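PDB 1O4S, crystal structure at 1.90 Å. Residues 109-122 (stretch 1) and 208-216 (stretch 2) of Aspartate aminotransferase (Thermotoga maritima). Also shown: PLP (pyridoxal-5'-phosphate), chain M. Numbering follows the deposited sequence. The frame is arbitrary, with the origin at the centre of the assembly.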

ATOM      1  N   GLY B 109      -4.375   5.737   2.972  1.00 29.13           N
ATOM      2  CA  GLY B 109      -4.254   6.524   4.185  1.00 29.86           C
ATOM      3  C   GLY B 109      -3.129   7.542   4.116  1.00 30.20           C
ATOM      4  O   GLY B 109      -2.276   7.547   3.194  1.00 30.15           O
ATOM      5  N   ALA B 110      -3.136   8.441   5.089  1.00 29.84           N
ATOM      6  CA  ALA B 110      -1.970   9.256   5.398  1.00 30.06           C
ATOM      7  C   ALA B 110      -0.722   8.400   5.703  1.00 29.44           C
ATOM      8  O   ALA B 110       0.394   8.841   5.516  1.00 28.46           O
ATOM      9  N   LYS B 111      -0.911   7.182   6.192  1.00 30.05           N
ATOM     10  CA  LYS B 111       0.224   6.339   6.503  1.00 30.13           C
ATOM     11  C   LYS B 111       1.119   6.074   5.274  1.00 30.45           C
ATOM     12  O   LYS B 111       2.334   6.177   5.369  1.00 30.60           O
ATOM     13  N   GLN B 112       0.528   5.733   4.136  1.00 29.36           N
ATOM     14  CA  GLN B 112       1.298   5.537   2.935  1.00 28.73           C
ATOM     15  C   GLN B 112       1.792   6.869   2.374  1.00 28.24           C
ATOM     16  O   GLN B 112       2.853   6.898   1.775  1.00 28.93           O
ATOM     17  N   ALA B 113       1.091   7.982   2.591  1.00 27.81           N
ATOM     18  CA  ALA B 113       1.637   9.264   2.176  1.00 27.82           C
ATOM     19  C   ALA B 113       2.937   9.517   2.907  1.00 28.88           C
ATOM     20  O   ALA B 113       3.920   9.956   2.288  1.00 29.69           O
ATOM     21  N   LEU B 114       2.970   9.214   4.206  1.00 28.98           N
ATOM     22  CA  LEU B 114       4.175   9.369   5.007  1.00 29.47           C
ATOM     23  C   LEU B 114       5.294   8.448   4.483  1.00 28.80           C
ATOM     24  O   LEU B 114       6.393   8.880   4.240  1.00 27.73           O
ATOM     25  N   PHE B 115       5.000   7.168   4.305  1.00 28.27           N
ATOM     26  CA  PHE B 115       5.995   6.232   3.846  1.00 27.61           C
ATOM     27  C   PHE B 115       6.588   6.647   2.490  1.00 27.71           C
ATOM     28  O   PHE B 115       7.815   6.630   2.299  1.00 26.13           O
ATOM     29  N   ASN B 116       5.709   7.027   1.570  1.00 28.30           N
ATOM     30  CA  ASN B 116       6.117   7.507   0.245  1.00 29.15           C
ATOM     31  C   ASN B 116       7.027   8.734   0.305  1.00 28.99           C
ATOM     32  O   ASN B 116       7.957   8.826  -0.484  1.00 29.30           O
ATOM     33  N   ALA B 117       6.759   9.651   1.240  1.00 29.26           N
ATOM     34  CA  ALA B 117       7.607  10.832   1.472  1.00 29.40           C
ATOM     35  C   ALA B 117       9.030  10.444   1.876  1.00 28.94           C
ATOM     36  O   ALA B 117      10.028  10.946   1.322  1.00 28.67           O
ATOM     37  N   PHE B 118       9.123   9.535   2.840  1.00 28.73           N
ATOM     38  CA  PHE B 118      10.423   9.075   3.300  1.00 28.67           C
ATOM     39  C   PHE B 118      11.164   8.346   2.182  1.00 28.35           C
ATOM     40  O   PHE B 118      12.343   8.551   2.002  1.00 28.54           O
ATOM     41  N   MET B 119      10.465   7.493   1.435  1.00 27.68           N
ATOM     42  CA  MET B 119      11.091   6.748   0.346  1.00 28.03           C
ATOM     43  C   MET B 119      11.534   7.715  -0.791  1.00 28.37           C
ATOM     44  O   MET B 119      12.558   7.488  -1.469  1.00 28.22           O
ATOM     45  N   ALA B 120      10.775   8.791  -0.980  1.00 27.54           N
ATOM     46  CA  ALA B 120      11.035   9.717  -2.063  1.00 28.81           C
ATOM     47  C   ALA B 120      12.138  10.682  -1.737  1.00 29.60           C
ATOM     48  O   ALA B 120      12.845  11.103  -2.628  1.00 30.39           O
ATOM     49  N   LEU B 121      12.327  10.984  -0.464  1.00 30.60           N
ATOM     50  CA  LEU B 121      13.235  12.030  -0.054  1.00 32.08           C
ATOM     51  C   LEU B 121      14.494  11.537   0.633  1.00 31.97           C
ATOM     52  O   LEU B 121      15.460  12.288   0.720  1.00 32.77           O
ATOM     53  N   LEU B 122      14.478  10.334   1.181  1.00 31.55           N
ATOM     54  CA  LEU B 122      15.595   9.855   1.982  1.00 31.32           C
ATOM     55  C   LEU B 122      16.517   8.939   1.186  1.00 32.22           C
ATOM     56  O   LEU B 122      16.088   7.928   0.639  1.00 31.79           O
ATOM     57  N   PHE B 208      16.419  21.776   4.267  1.00 37.26           N
ATOM     58  CA  PHE B 208      15.709  20.543   4.579  1.00 36.36           C
ATOM     59  C   PHE B 208      14.205  20.698   4.335  1.00 35.72           C
ATOM     60  O   PHE B 208      13.697  21.814   4.254  1.00 35.06           O
ATOM     61  N   TYR B 209      13.522  19.562   4.206  1.00 34.65           N
ATOM     62  CA  TYR B 209      12.073  19.513   4.003  1.00 34.49           C
ATOM     63  C   TYR B 209      11.346  19.480   5.315  1.00 33.20           C
ATOM     64  O   TYR B 209      11.823  18.878   6.289  1.00 32.82           O
ATOM     65  N   ILE B 210      10.188  20.130   5.344  1.00 31.89           N
ATOM     66  CA  ILE B 210       9.287  20.008   6.478  1.00 31.10           C
ATOM     67  C   ILE B 210       8.169  19.091   6.026  1.00 30.83           C
ATOM     68  O   ILE B 210       7.475  19.399   5.068  1.00 30.63           O
ATOM     69  N   ILE B 211       8.037  17.963   6.715  1.00 30.84           N
ATOM     70  CA  ILE B 211       6.957  17.015   6.499  1.00 31.13           C
ATOM     71  C   ILE B 211       5.945  17.223   7.611  1.00 31.18           C
ATOM     72  O   ILE B 211       6.260  17.050   8.784  1.00 31.39           O
ATOM     73  N   SER B 212       4.722  17.593   7.236  1.00 31.37           N
ATOM     74  CA  SER B 212       3.693  17.962   8.199  1.00 30.77           C
ATOM     75  C   SER B 212       2.477  17.066   8.109  1.00 30.15           C
ATOM     76  O   SER B 212       1.771  17.080   7.110  1.00 30.45           O
ATOM     77  N   ASP B 213       2.262  16.299   9.168  1.00 30.08           N
ATOM     78  CA  ASP B 213       1.174  15.348   9.281  1.00 30.47           C
ATOM     79  C   ASP B 213       0.041  16.025  10.027  1.00 30.69           C
ATOM     80  O   ASP B 213       0.023  16.056  11.269  1.00 30.74           O
ATOM     81  N   GLU B 214      -0.935  16.504   9.260  1.00 30.53           N
ATOM     82  CA  GLU B 214      -2.031  17.304   9.775  1.00 30.87           C
ATOM     83  C   GLU B 214      -3.389  16.582   9.730  1.00 30.63           C
ATOM     84  O   GLU B 214      -4.429  17.190   9.541  1.00 31.19           O
ATOM     85  N   VAL B 215      -3.372  15.274   9.926  1.00 31.95           N
ATOM     86  CA  VAL B 215      -4.580  14.466   9.767  1.00 32.22           C
ATOM     87  C   VAL B 215      -5.687  14.790  10.774  1.00 32.35           C
ATOM     88  O   VAL B 215      -6.856  14.469  10.530  1.00 30.88           O
ATOM     89  N   TYR B 216      -5.308  15.422  11.896  1.00 32.04           N
ATOM     90  CA  TYR B 216      -6.253  15.761  12.963  1.00 31.58           C
ATOM     91  C   TYR B 216      -6.653  17.209  12.895  1.00 31.12           C
ATOM     92  O   TYR B 216      -7.267  17.704  13.810  1.00 30.85           O
TER

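The helix that ends at Leu 121 lies over strand 209-213 nearly antiparallel, with 171° between their N-to-C directions and a closest axis approach of 10.2 Å. No hydrogen bond joins the two stretches, so the 388 Å² they bury together rests on side-chain packing. The strand alternates as expected: the CA-to-CB bonds of Tyr 209, Ile 211 and Asp 213 point toward the helix, whereas those of Ile 210 and Ser 212 point away. The CA-to-CB bond of Val 215, beyond the strand, again points toward the helix. On the helix, the CA-to-CB bonds of Ala 110, Ala 117 and Leu 121 point toward stretch 2; Leu 114 starts sideways and Phe 118 away, yet the ends of both side chains come nearer.

Ile 211 is the centre of the contact, with 85 Å² covered, the largest share of any residue. Its chi1 of -58° (m) and chi2 of 170° (t) extend CD1 to the helix, where Ile 211 CD1 lies 3.6 Å from CE1 of Phe 118, 4.4 Å from CD1 of Leu 121 and 4.5 Å from CB of Ala 117. The small Ala 117 thus meets the tip of a long side chain. Phe 118 reaches the same methyl: chi1 -64° (m) places the ring so that its end comes nearer despite the outward CA-to-CB bond, and chi2 -45° sets its tilt; the methyl approaches that ring obliquely. The other branch of Ile 211 serves Leu 114, with Ile 211 CG2 4.4 Å from Leu 114 CD2.

Leu 121 has the m,t rotamer (-61°, -177°) and sets its two methyls against Tyr 209. Leu 121 CD2 lies over one face of the ring, 3.8 Å from CE2 of Tyr 209. A CH-pi contact places Leu 121 CD1 4.1 Å from the centroid of the Tyr 209 ring, 25° off the normal. Chi angles of -73° (m) and -83° present this face to the leucine.

Leu 114 is less regular: chi1 is -71° (m), but chi2, at 149°, falls between wells. In this conformation Leu 114 CD1 lies 3.6 Å from OD2 of Asp 213, a carboxylate that also approaches the cofactor. Asp 213 is extended at chi1 -179° (t), with chi2 -6°, and Asp 213 OD2 comes within 2.6 Å of N1 of pyridoxal-5'-phosphate (PLP). Asp 213 OD1 accepts a weak hydrogen bond from Val 215 N at 3.4 Å, with an N-H...acceptor angle of 154°.

At the cofactor end, Val 215 has chi1 -78° (m); Val 215 CG1 meets Ala 110 CB at 3.4 Å and Val 215 CG2 lies 3.6 Å from PLP C6. Backbone amides hold the phosphate: Ala 110 N donates to PLP O2P at 2.8 Å and Lys 111 N to PLP O3P at 3.0 Å. Gly 109 has positive phi (66°), and an ideal CB there would clash with PLP O3P at 2.2 Å. Tyr 216 (chi1 -67°, m) meets the cofactor with its ring edge, PLP O3 lying near the ring plane and Tyr 216 OH making a very short 2.5 Å hydrogen bond with PLP O3.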

ATOM      1  CB  ALA B 110      -2.277  10.191   6.605  1.00 30.17           C
ATOM      2  CB  LYS B 111      -0.210   5.051   7.161  1.00 30.21           C
ATOM      3  CG  LYS B 111       0.949   4.301   7.760  1.00 32.75           C
ATOM      4  CD  LYS B 111       0.535   2.978   8.408  1.00 33.99           C
ATOM      5  CE  LYS B 111       0.489   3.095   9.893  1.00 35.63           C
ATOM      6  NZ  LYS B 111       0.526   1.773  10.616  1.00 34.73           N
ATOM      7  CB  GLN B 112       0.504   4.729   1.881  1.00 28.69           C
ATOM      8  CG  GLN B 112       1.392   4.279   0.687  1.00 28.83           C
ATOM      9  CD  GLN B 112       0.639   3.629  -0.480  1.00 28.34           C
ATOM     10  OE1 GLN B 112      -0.574   3.816  -0.660  1.00 28.55           O
ATOM     11  NE2 GLN B 112       1.373   2.859  -1.279  1.00 26.58           N
ATOM     12  CB  ALA B 113       0.691  10.372   2.402  1.00 28.69           C
ATOM     13  CB  LEU B 114       3.870   9.088   6.488  1.00 29.91           C
ATOM     14  CG  LEU B 114       3.007  10.146   7.232  1.00 33.49           C
ATOM     15  CD1 LEU B 114       2.082   9.592   8.376  1.00 34.51           C
ATOM     16  CD2 LEU B 114       3.923  11.298   7.796  1.00 35.11           C
ATOM     17  CB  PHE B 115       5.396   4.834   3.753  1.00 27.60           C
ATOM     18  CG  PHE B 115       6.362   3.814   3.259  1.00 28.43           C
ATOM     19  CD1 PHE B 115       6.183   3.200   2.034  1.00 28.87           C
ATOM     20  CD2 PHE B 115       7.472   3.471   4.018  1.00 29.48           C
ATOM     21  CE1 PHE B 115       7.109   2.266   1.548  1.00 30.88           C
ATOM     22  CE2 PHE B 115       8.403   2.543   3.521  1.00 30.16           C
ATOM     23  CZ  PHE B 115       8.196   1.932   2.292  1.00 28.39           C
ATOM     24  CB  ASN B 116       4.930   7.843  -0.657  1.00 29.34           C
ATOM     25  CG  ASN B 116       4.127   6.629  -1.106  1.00 28.54           C
ATOM     26  OD1 ASN B 116       4.517   5.465  -0.931  1.00 28.77           O
ATOM     27  ND2 ASN B 116       2.990   6.917  -1.720  1.00 29.77           N
ATOM     28  CB  ALA B 117       6.979  11.760   2.540  1.00 29.51           C
ATOM     29  CB  PHE B 118      10.250   8.192   4.522  1.00 28.23           C
ATOM     30  CG  PHE B 118       9.668   8.931   5.717  1.00 30.98           C
ATOM     31  CD1 PHE B 118      10.152  10.188   6.082  1.00 32.42           C
ATOM     32  CD2 PHE B 118       8.669   8.352   6.495  1.00 32.78           C
ATOM     33  CE1 PHE B 118       9.636  10.849   7.189  1.00 32.09           C
ATOM     34  CE2 PHE B 118       8.166   8.995   7.608  1.00 31.33           C
ATOM     35  CZ  PHE B 118       8.635  10.244   7.944  1.00 32.42           C
ATOM     36  CB  MET B 119      10.105   5.719  -0.227  1.00 27.37           C
ATOM     37  CG  MET B 119       9.790   4.547   0.636  1.00 27.64           C
ATOM     38  SD  MET B 119      11.225   3.448   0.884  1.00 30.72           S
ATOM     39  CE  MET B 119      11.305   2.629  -0.643  1.00 33.84           C
ATOM     40  CB  ALA B 120       9.794  10.459  -2.443  1.00 29.14           C
ATOM     41  CB  LEU B 121      12.534  12.992   0.915  1.00 32.68           C
ATOM     42  CG  LEU B 121      11.319  13.734   0.404  1.00 35.97           C
ATOM     43  CD1 LEU B 121      10.830  14.664   1.493  1.00 37.91           C
ATOM     44  CD2 LEU B 121      11.646  14.473  -0.882  1.00 39.21           C
ATOM     45  CB  LEU B 122      15.113   9.093   3.204  1.00 30.98           C
ATOM     46  CG  LEU B 122      14.236   9.791   4.233  1.00 31.60           C
ATOM     47  CD1 LEU B 122      14.104   8.882   5.470  1.00 31.37           C
ATOM     48  CD2 LEU B 122      14.782  11.192   4.622  1.00 33.22           C
ATOM     49  CB  PHE B 208      16.011  20.044   6.018  1.00 36.07           C
ATOM     50  CG  PHE B 208      15.522  20.962   7.132  1.00 36.64           C
ATOM     51  CD1 PHE B 208      14.210  20.903   7.587  1.00 36.56           C
ATOM     52  CD2 PHE B 208      16.399  21.861   7.757  1.00 37.90           C
ATOM     53  CE1 PHE B 208      13.764  21.735   8.627  1.00 37.18           C
ATOM     54  CE2 PHE B 208      15.962  22.698   8.805  1.00 37.26           C
ATOM     55  CZ  PHE B 208      14.648  22.636   9.235  1.00 37.04           C
ATOM     56  CB  TYR B 209      11.661  18.261   3.240  1.00 34.77           C
ATOM     57  CG  TYR B 209      12.014  18.293   1.789  1.00 38.07           C
ATOM     58  CD1 TYR B 209      11.199  18.940   0.879  1.00 40.88           C
ATOM     59  CD2 TYR B 209      13.168  17.655   1.316  1.00 43.02           C
ATOM     60  CE1 TYR B 209      11.525  18.980  -0.463  1.00 44.34           C
ATOM     61  CE2 TYR B 209      13.501  17.666  -0.042  1.00 44.04           C
ATOM     62  CZ  TYR B 209      12.675  18.337  -0.925  1.00 45.98           C
ATOM     63  OH  TYR B 209      12.990  18.383  -2.276  1.00 49.64           O
ATOM     64  CB  ILE B 210       8.712  21.365   6.921  1.00 30.59           C
ATOM     65  CG1 ILE B 210       9.832  22.283   7.433  1.00 29.81           C
ATOM     66  CG2 ILE B 210       7.637  21.144   8.014  1.00 29.69           C
ATOM     67  CD1 ILE B 210       9.355  23.662   7.751  1.00 29.50           C
ATOM     68  CB  ILE B 211       7.477  15.584   6.518  1.00 31.04           C
ATOM     69  CG1 ILE B 211       8.570  15.383   5.448  1.00 30.72           C
ATOM     70  CG2 ILE B 211       6.316  14.628   6.319  1.00 31.48           C
ATOM     71  CD1 ILE B 211       9.310  14.063   5.565  1.00 31.47           C
ATOM     72  CB  SER B 212       3.259  19.414   8.014  1.00 30.66           C
ATOM     73  OG  SER B 212       2.500  19.790   9.135  1.00 29.40           O
ATOM     74  CB  ASP B 213       1.668  14.128  10.054  1.00 30.52           C
ATOM     75  CG  ASP B 213       0.606  13.048  10.224  1.00 33.06           C
ATOM     76  OD1 ASP B 213      -0.583  13.275   9.844  1.00 32.64           O
ATOM     77  OD2 ASP B 213       0.898  11.943  10.761  1.00 31.72           O
ATOM     78  CB  GLU B 214      -2.027  18.660   9.028  1.00 31.07           C
ATOM     79  CG  GLU B 214      -0.885  19.575   9.518  1.00 30.95           C
ATOM     80  CD  GLU B 214      -0.794  20.958   8.859  1.00 31.60           C
ATOM     81  OE1 GLU B 214      -1.843  21.609   8.543  1.00 32.26           O
ATOM     82  OE2 GLU B 214       0.368  21.429   8.683  1.00 33.04           O
ATOM     83  CB  VAL B 215      -4.347  12.951   9.862  1.00 32.94           C
ATOM     84  CG1 VAL B 215      -3.776  12.450   8.614  1.00 35.41           C
ATOM     85  CG2 VAL B 215      -3.506  12.569  11.081  1.00 33.51           C
ATOM     86  CB  TYR B 216      -5.645  15.450  14.332  1.00 31.42           C
ATOM     87  CG  TYR B 216      -5.434  13.981  14.590  1.00 30.88           C
ATOM     88  CD1 TYR B 216      -6.497  13.165  14.931  1.00 30.51           C
ATOM     89  CD2 TYR B 216      -4.178  13.413  14.537  1.00 32.75           C
ATOM     90  CE1 TYR B 216      -6.318  11.839  15.198  1.00 30.80           C
ATOM     91  CE2 TYR B 216      -3.989  12.059  14.797  1.00 33.28           C
ATOM     92  CZ  TYR B 216      -5.071  11.283  15.118  1.00 32.31           C
ATOM     93  OH  TYR B 216      -4.932   9.950  15.373  1.00 33.92           O
TER
HETATM   94  N1  PLP M1234      -0.694  10.195  11.730  1.00 41.90           N
HETATM   95  C2  PLP M1234      -1.183  10.046  13.013  1.00 42.37           C
HETATM   96  C2A PLP M1234      -0.358  10.671  14.100  1.00 37.49           C
HETATM   97  C3  PLP M1234      -2.358   9.319  13.264  1.00 41.54           C
HETATM   98  O3  PLP M1234      -2.781   9.206  14.409  1.00 38.85           O
HETATM   99  C4  PLP M1234      -3.090   8.779  12.195  1.00 44.94           C
HETATM  100  C4A PLP M1234      -4.398   8.003  12.468  1.00 46.18           C
HETATM  101  C5  PLP M1234      -2.559   8.979  10.897  1.00 46.14           C
HETATM  102  C6  PLP M1234      -1.370   9.677  10.695  1.00 42.92           C
HETATM  103  C5A PLP M1234      -3.173   8.489   9.603  1.00 46.10           C
HETATM  104  O4P PLP M1234      -3.745   7.205   9.423  1.00 37.20           O
HETATM  105  P   PLP M1234      -4.458   6.777   8.055  1.00 31.61           P
HETATM  106  O1P PLP M1234      -5.587   5.969   8.578  1.00 30.66           O
HETATM  107  O2P PLP M1234      -4.851   7.973   7.292  1.00 32.00           O
HETATM  108  O3P PLP M1234      -3.380   5.955   7.466  1.00 30.96           O